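Local coordinates for protein yeast glycogen phosphorylase (PDB 1YGP) that is a member of the carbohydrate phosphorylase family, of the GT-B clan, and binds pyridoxal-5'-phosphate, at residues Ala178-Pro183 with Arg863-Tyr868; Lys86-Phe91 with Pro183-Gly188. One frame throughout, in Å; residues are numbered along the deposited sequence.

Interaction 1. Residues Ala178-Pro183 with Arg863-Tyr868; sequences ATEGIP and RCIEEY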
loop_
_atom_site.group_PDB
_atom_site.type_symbol
_atom_site.label_atom_id
_atom_site.label_comp_id
_atom_site.label_asym_id
_atom_site.label_seq_id
_atom_site.Cartn_x
_atom_site.Cartn_y
_atom_site.Cartn_z
ATOM N N ALA A 178 28.435 -2.905 -6.345
ATOM C CA ALA A 178 28.479 -2.448 -4.962
ATOM C C ALA A 178 29.662 -3.003 -4.220
ATOM O O ALA A 178 30.272 -2.282 -3.434
ATOM C CB ALA A 178 27.241 -2.863 -4.185
ATOM N N THR A 179 30.038 -4.264 -4.459
ATOM C CA THR A 179 31.210 -4.833 -3.783
ATOM C C THR A 179 32.458 -4.106 -4.246
ATOM O O THR A 179 33.329 -3.763 -3.451
ATOM C CB THR A 179 31.345 -6.336 -4.094
ATOM O OG1 THR A 179 30.190 -6.925 -3.538
ATOM C CG2 THR A 179 32.513 -7.028 -3.468
ATOM N N GLU A 180 32.517 -3.812 -5.542
ATOM C CA GLU A 180 33.673 -3.158 -6.116
ATOM C C GLU A 180 33.750 -1.651 -5.898
ATOM O O GLU A 180 34.686 -1.011 -6.384
ATOM C CB GLU A 180 33.700 -3.502 -7.607
ATOM C CG GLU A 180 34.338 -4.871 -7.716
ATOM C CD GLU A 180 34.570 -5.450 -9.103
ATOM O OE1 GLU A 180 34.520 -4.717 -10.089
ATOM O OE2 GLU A 180 34.816 -6.651 -9.196
ATOM N N GLY A 181 32.816 -1.038 -5.171
ATOM C CA GLY A 181 32.809 0.405 -4.977
ATOM C C GLY A 181 32.741 1.161 -6.303
ATOM O O GLY A 181 33.350 2.220 -6.439
ATOM N N ILE A 182 32.067 0.627 -7.323
ATOM C CA ILE A 182 31.923 1.281 -8.624
ATOM C C ILE A 182 30.739 2.220 -8.388
ATOM O O ILE A 182 29.733 1.742 -7.863
ATOM C CB ILE A 182 31.586 0.231 -9.750
ATOM C CG1 ILE A 182 32.785 -0.628 -10.091
ATOM C CG2 ILE A 182 31.095 0.948 -10.986
ATOM C CD1 ILE A 182 33.930 0.124 -10.766
ATOM N N PRO A 183 30.722 3.511 -8.731
ATOM C CA PRO A 183 29.565 4.370 -8.504
ATOM C C PRO A 183 28.423 4.089 -9.485
ATOM O O PRO A 183 28.259 4.771 -10.503
ATOM C CB PRO A 183 30.158 5.773 -8.588
ATOM C CG PRO A 183 31.614 5.549 -8.250
ATOM C CD PRO A 183 31.884 4.309 -9.077
ATOM N N ARG A 863 34.253 -10.295 -12.102
ATOM C CA ARG A 863 35.100 -10.237 -13.282
ATOM C C ARG A 863 34.280 -9.607 -14.408
ATOM O O ARG A 863 34.856 -8.746 -15.069
ATOM C CB ARG A 863 35.552 -11.650 -13.639
ATOM C CG ARG A 863 36.505 -11.878 -14.795
ATOM C CD ARG A 863 35.828 -11.817 -16.148
ATOM N NE ARG A 863 34.919 -12.927 -16.365
ATOM C CZ ARG A 863 33.822 -12.815 -17.118
ATOM N NH1 ARG A 863 33.482 -11.673 -17.721
ATOM N NH2 ARG A 863 33.062 -13.885 -17.289
ATOM N N CYS A 864 32.993 -9.938 -14.684
ATOM C CA CYS A 864 32.194 -9.223 -15.702
ATOM C C CYS A 864 32.232 -7.718 -15.453
ATOM O O CYS A 864 32.434 -6.919 -16.375
ATOM C CB CYS A 864 30.701 -9.492 -15.715
ATOM S SG CYS A 864 30.083 -11.181 -15.715
ATOM N N ILE A 865 32.077 -7.292 -14.194
ATOM C CA ILE A 865 32.065 -5.875 -13.885
ATOM C C ILE A 865 33.453 -5.274 -14.024
ATOM O O ILE A 865 33.537 -4.100 -14.417
ATOM C CB ILE A 865 31.469 -5.696 -12.472
ATOM C CG1 ILE A 865 30.013 -6.138 -12.539
ATOM C CG2 ILE A 865 31.523 -4.260 -11.996
ATOM C CD1 ILE A 865 29.137 -5.414 -13.580
ATOM N N GLU A 866 34.537 -6.027 -13.788
ATOM C CA GLU A 866 35.870 -5.499 -14.041
ATOM C C GLU A 866 36.010 -5.172 -15.531
ATOM O O GLU A 866 36.378 -4.060 -15.916
ATOM C CB GLU A 866 36.923 -6.521 -13.645
ATOM C CG GLU A 866 37.072 -6.682 -12.129
ATOM C CD GLU A 866 37.889 -7.878 -11.605
ATOM O OE1 GLU A 866 38.752 -8.422 -12.304
ATOM O OE2 GLU A 866 37.649 -8.270 -10.462
ATOM N N GLU A 867 35.570 -6.084 -16.389
ATOM C CA GLU A 867 35.725 -5.930 -17.818
ATOM C C GLU A 867 34.921 -4.762 -18.321
ATOM O O GLU A 867 35.425 -3.940 -19.098
ATOM C CB GLU A 867 35.269 -7.167 -18.581
ATOM C CG GLU A 867 35.992 -8.444 -18.170
ATOM C CD GLU A 867 36.094 -9.450 -19.293
ATOM O OE1 GLU A 867 35.097 -10.037 -19.719
ATOM O OE2 GLU A 867 37.209 -9.642 -19.757
ATOM N N TYR A 868 33.678 -4.643 -17.855
ATOM C CA TYR A 868 32.814 -3.566 -18.295
ATOM C C TYR A 868 33.402 -2.245 -17.872
ATOM O O TYR A 868 33.550 -1.356 -18.718
ATOM C CB TYR A 868 31.433 -3.700 -17.693
ATOM C CG TYR A 868 30.420 -4.533 -18.462
ATOM C CD1 TYR A 868 29.703 -3.956 -19.506
ATOM C CD2 TYR A 868 30.138 -5.833 -18.063
ATOM C CE1 TYR A 868 28.695 -4.666 -20.141
ATOM C CE2 TYR A 868 29.127 -6.546 -18.699
ATOM C CZ TYR A 868 28.401 -5.965 -19.734
ATOM O OH TYR A 868 27.365 -6.676 -20.334
#
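Glu-180 lays its carboxylate over the CG2 branch of Ile-865 and the CG methylene of Glu-866, on the flank of the helix that holds both. The OE1 oxygen of Glu-180 lies 3.6 Å from CG2 of Ile-865, and OE2 of Glu-180 is 3.7 Å from CG of Glu-866. The Glu-180 chain gets there by setting CG opposite its own carbonyl carbon (chi1 -82°) and then running straight out. It meets the Glu-866 chain nearly at a right angle, with the two carboxylate planes 34° apart. Their OE2 atoms, one from Glu-180 and one from Glu-866, come within 3.5 Å; both are acceptors, so this is a modest unfavourable approach of like charges that solvent at the exposed Glu-866 would probably screen. Deeper down the contact turns apolar but slack: CG1 of Ile-182 faces the same CG2 methyl of Ile-865 at 4.3 Å. The other branch of Ile-865 turns away, and its side chain also rests on Phe-173, Ser-176 and Met-177. Past helix 165-179, Gly-181 with positive phi forms a Schellman motif, turning the chain between Glu-180 and Ile-182. The contact thus joins the C-terminal end of helix 165-179 and the loop leading to strand 184-189 with helix 861-873, near the chain terminus, where Gly-181 also makes a backbone bond to Val-878.

Interaction 2. Residues Lys86-Phe91 with Pro183-Gly188; sequences KTQQKF and PAWGYG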
loop_
_atom_site.group_PDB
_atom_site.type_symbol
_atom_site.label_atom_id
_atom_site.label_comp_id
_atom_site.label_asym_id
_atom_site.label_seq_id
_atom_site.Cartn_x
_atom_site.Cartn_y
_atom_site.Cartn_z
ATOM N N LYS A 86 26.074 7.840 3.701
ATOM C CA LYS A 86 27.499 8.149 3.553
ATOM C C LYS A 86 27.994 7.988 2.125
ATOM O O LYS A 86 28.649 8.872 1.601
ATOM C CB LYS A 86 28.409 7.240 4.371
ATOM C CG LYS A 86 28.189 7.156 5.856
ATOM C CD LYS A 86 29.292 6.351 6.536
ATOM C CE LYS A 86 29.170 6.642 8.035
ATOM N NZ LYS A 86 30.193 5.991 8.833
ATOM N N THR A 87 27.663 6.876 1.460
ATOM C CA THR A 87 28.152 6.540 0.127
ATOM C C THR A 87 27.685 7.558 -0.885
ATOM O O THR A 87 28.488 8.103 -1.639
ATOM C CB THR A 87 27.663 5.127 -0.276
ATOM O OG1 THR A 87 28.171 4.184 0.667
ATOM C CG2 THR A 87 28.166 4.718 -1.617
ATOM N N GLN A 88 26.396 7.875 -0.864
ATOM C CA GLN A 88 25.827 8.874 -1.749
ATOM C C GLN A 88 26.476 10.243 -1.533
ATOM O O GLN A 88 26.720 11.006 -2.468
ATOM C CB GLN A 88 24.324 8.868 -1.475
ATOM C CG GLN A 88 23.507 7.981 -2.433
ATOM C CD GLN A 88 24.121 6.636 -2.787
ATOM O OE1 GLN A 88 24.417 6.324 -3.939
ATOM N NE2 GLN A 88 24.361 5.774 -1.826
ATOM N N GLN A 89 26.855 10.571 -0.311
ATOM C CA GLN A 89 27.492 11.838 -0.046
ATOM C C GLN A 89 28.906 11.730 -0.543
ATOM O O GLN A 89 29.353 12.709 -1.133
ATOM C CB GLN A 89 27.519 12.137 1.422
ATOM C CG GLN A 89 28.173 13.429 1.809
ATOM C CD GLN A 89 27.541 14.650 1.173
ATOM O OE1 GLN A 89 26.477 15.115 1.566
ATOM N NE2 GLN A 89 28.190 15.229 0.187
ATOM N N LYS A 90 29.631 10.610 -0.391
ATOM C CA LYS A 90 31.000 10.492 -0.889
ATOM C C LYS A 90 30.994 10.781 -2.384
ATOM O O LYS A 90 31.679 11.693 -2.834
ATOM C CB LYS A 90 31.536 9.089 -0.607
ATOM C CG LYS A 90 32.822 8.699 -1.341
ATOM C CD LYS A 90 33.414 7.423 -0.758
ATOM C CE LYS A 90 32.421 6.266 -0.867
ATOM N NZ LYS A 90 32.820 5.108 -0.076
ATOM N N PHE A 91 30.144 10.124 -3.164
ATOM C CA PHE A 91 30.093 10.337 -4.595
ATOM C C PHE A 91 29.743 11.782 -4.907
ATOM O O PHE A 91 30.436 12.355 -5.744
ATOM C CB PHE A 91 29.085 9.378 -5.193
ATOM C CG PHE A 91 29.420 7.905 -4.921
ATOM C CD1 PHE A 91 30.719 7.479 -4.616
ATOM C CD2 PHE A 91 28.405 6.951 -5.012
ATOM C CE1 PHE A 91 30.980 6.128 -4.413
ATOM C CE2 PHE A 91 28.687 5.599 -4.808
ATOM C CZ PHE A 91 29.970 5.185 -4.508
ATOM N N PRO A 183 30.722 3.511 -8.731
ATOM C CA PRO A 183 29.565 4.370 -8.504
ATOM C C PRO A 183 28.423 4.089 -9.485
ATOM O O PRO A 183 28.259 4.771 -10.503
ATOM C CB PRO A 183 30.158 5.773 -8.588
ATOM C CG PRO A 183 31.614 5.549 -8.250
ATOM C CD PRO A 183 31.884 4.309 -9.077
ATOM N N ALA A 184 27.638 3.047 -9.215
ATOM C CA ALA A 184 26.517 2.712 -10.078
ATOM C C ALA A 184 25.150 2.664 -9.386
ATOM O O ALA A 184 25.001 2.316 -8.199
ATOM C CB ALA A 184 26.744 1.369 -10.728
ATOM N N TRP A 185 24.156 3.078 -10.165
ATOM C CA TRP A 185 22.772 3.088 -9.790
ATOM C C TRP A 185 22.038 2.292 -10.850
ATOM O O TRP A 185 22.381 2.355 -12.044
ATOM C CB TRP A 185 22.198 4.490 -9.787
ATOM C CG TRP A 185 22.276 5.217 -8.460
ATOM C CD1 TRP A 185 23.326 5.023 -7.612
ATOM C CD2 TRP A 185 21.358 6.116 -7.975
ATOM N NE1 TRP A 185 23.084 5.798 -6.591
ATOM C CE2 TRP A 185 21.931 6.464 -6.758
ATOM C CE3 TRP A 185 20.156 6.687 -8.349
ATOM C CZ2 TRP A 185 21.325 7.379 -5.896
ATOM C CZ3 TRP A 185 19.544 7.599 -7.497
ATOM C CH2 TRP A 185 20.120 7.945 -6.280
ATOM N N GLY A 186 21.020 1.537 -10.438
ATOM C CA GLY A 186 20.178 0.825 -11.382
ATOM C C GLY A 186 18.828 1.533 -11.448
ATOM O O GLY A 186 18.354 1.994 -10.413
ATOM N N TYR A 187 18.169 1.695 -12.581
ATOM C CA TYR A 187 16.868 2.312 -12.623
ATOM C C TYR A 187 15.930 1.286 -13.203
ATOM O O TYR A 187 16.305 0.642 -14.193
ATOM C CB TYR A 187 16.820 3.534 -13.534
ATOM C CG TYR A 187 17.356 4.817 -12.933
ATOM C CD1 TYR A 187 16.547 5.608 -12.124
ATOM C CD2 TYR A 187 18.677 5.177 -13.168
ATOM C CE1 TYR A 187 17.068 6.763 -11.537
ATOM C CE2 TYR A 187 19.207 6.322 -12.589
ATOM C CZ TYR A 187 18.400 7.107 -11.778
ATOM O OH TYR A 187 18.931 8.245 -11.210
ATOM N N GLY A 188 14.702 1.161 -12.694
ATOM C CA GLY A 188 13.739 0.192 -13.197
ATOM C C GLY A 188 12.313 0.554 -12.809
ATOM O O GLY A 188 12.024 1.724 -12.511
#
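Pro-183 spreads its ring over one face of Phe-91, and this is the tightly packed part of the contact. CB of Pro-183 stands 4.0 Å from the centroid of the Phe-91 ring and almost on the ring normal, a CH-pi contact, while CG of Pro-183 reaches CE1 of Phe-91 at 3.9 Å. The carbonyl O of Thr-87, one turn earlier in the same helix, lies over the opposite face of Phe-91, nearer its rim. The second part is sparser, meeting mainly through one bond at an indole edge: NE1 of Trp-185 donates to OE1 of Gln-88 at 3.0 Å, with an N-H...O angle of 163°. The oxygen sits in the plane of the indole, but the donor stands 36° above the amide's carbonyl plane. Gln-88 bends at its second torsion (chi2 41°), which carries the amide over to the strand; its NE2 is bonded to Trp-84 O and Val-274 O, which is consistent with a settled orientation of the amide. Trp-185 also makes a cation-pi contact with Arg-346, and a phosphate ion, probably from the crystallisation liquor, lies about 4 Å from its side chain, nearest atoms. All four touching residues are buried; the helix meets solvent at Lys-86, which does not reach the strand. Helix 65-94 thereby packs against the start of strand 184-189, which runs parallel to both its sheet neighbours, strands 98-102 and 274-284; Phe-91 touches Arg-98 and Asn-275 on these two.

Interactions 1 and 2 lie end to end along one piece of chain, their centres 13 Å apart. Pro-183 belongs to both ranges: it ends the segment of interaction 1 without touching 863-868, and in interaction 2 its ring covers a face of Phe-91. Segments from opposite ends of the sequence, 863-868 and 86-91, are thus packed against successive parts of the link from helix 165-179 to strand 184-189. Neither contact includes a residue of the pyridoxal-5'-phosphate pocket, yet helix 165-179 starts there, with Gly-165 and Arg-168 beside the ligand, and ends at interaction 1. The centres of interactions 1 and 2 lie about 18 and 21 Å from the centre of the chain, on the same side of it.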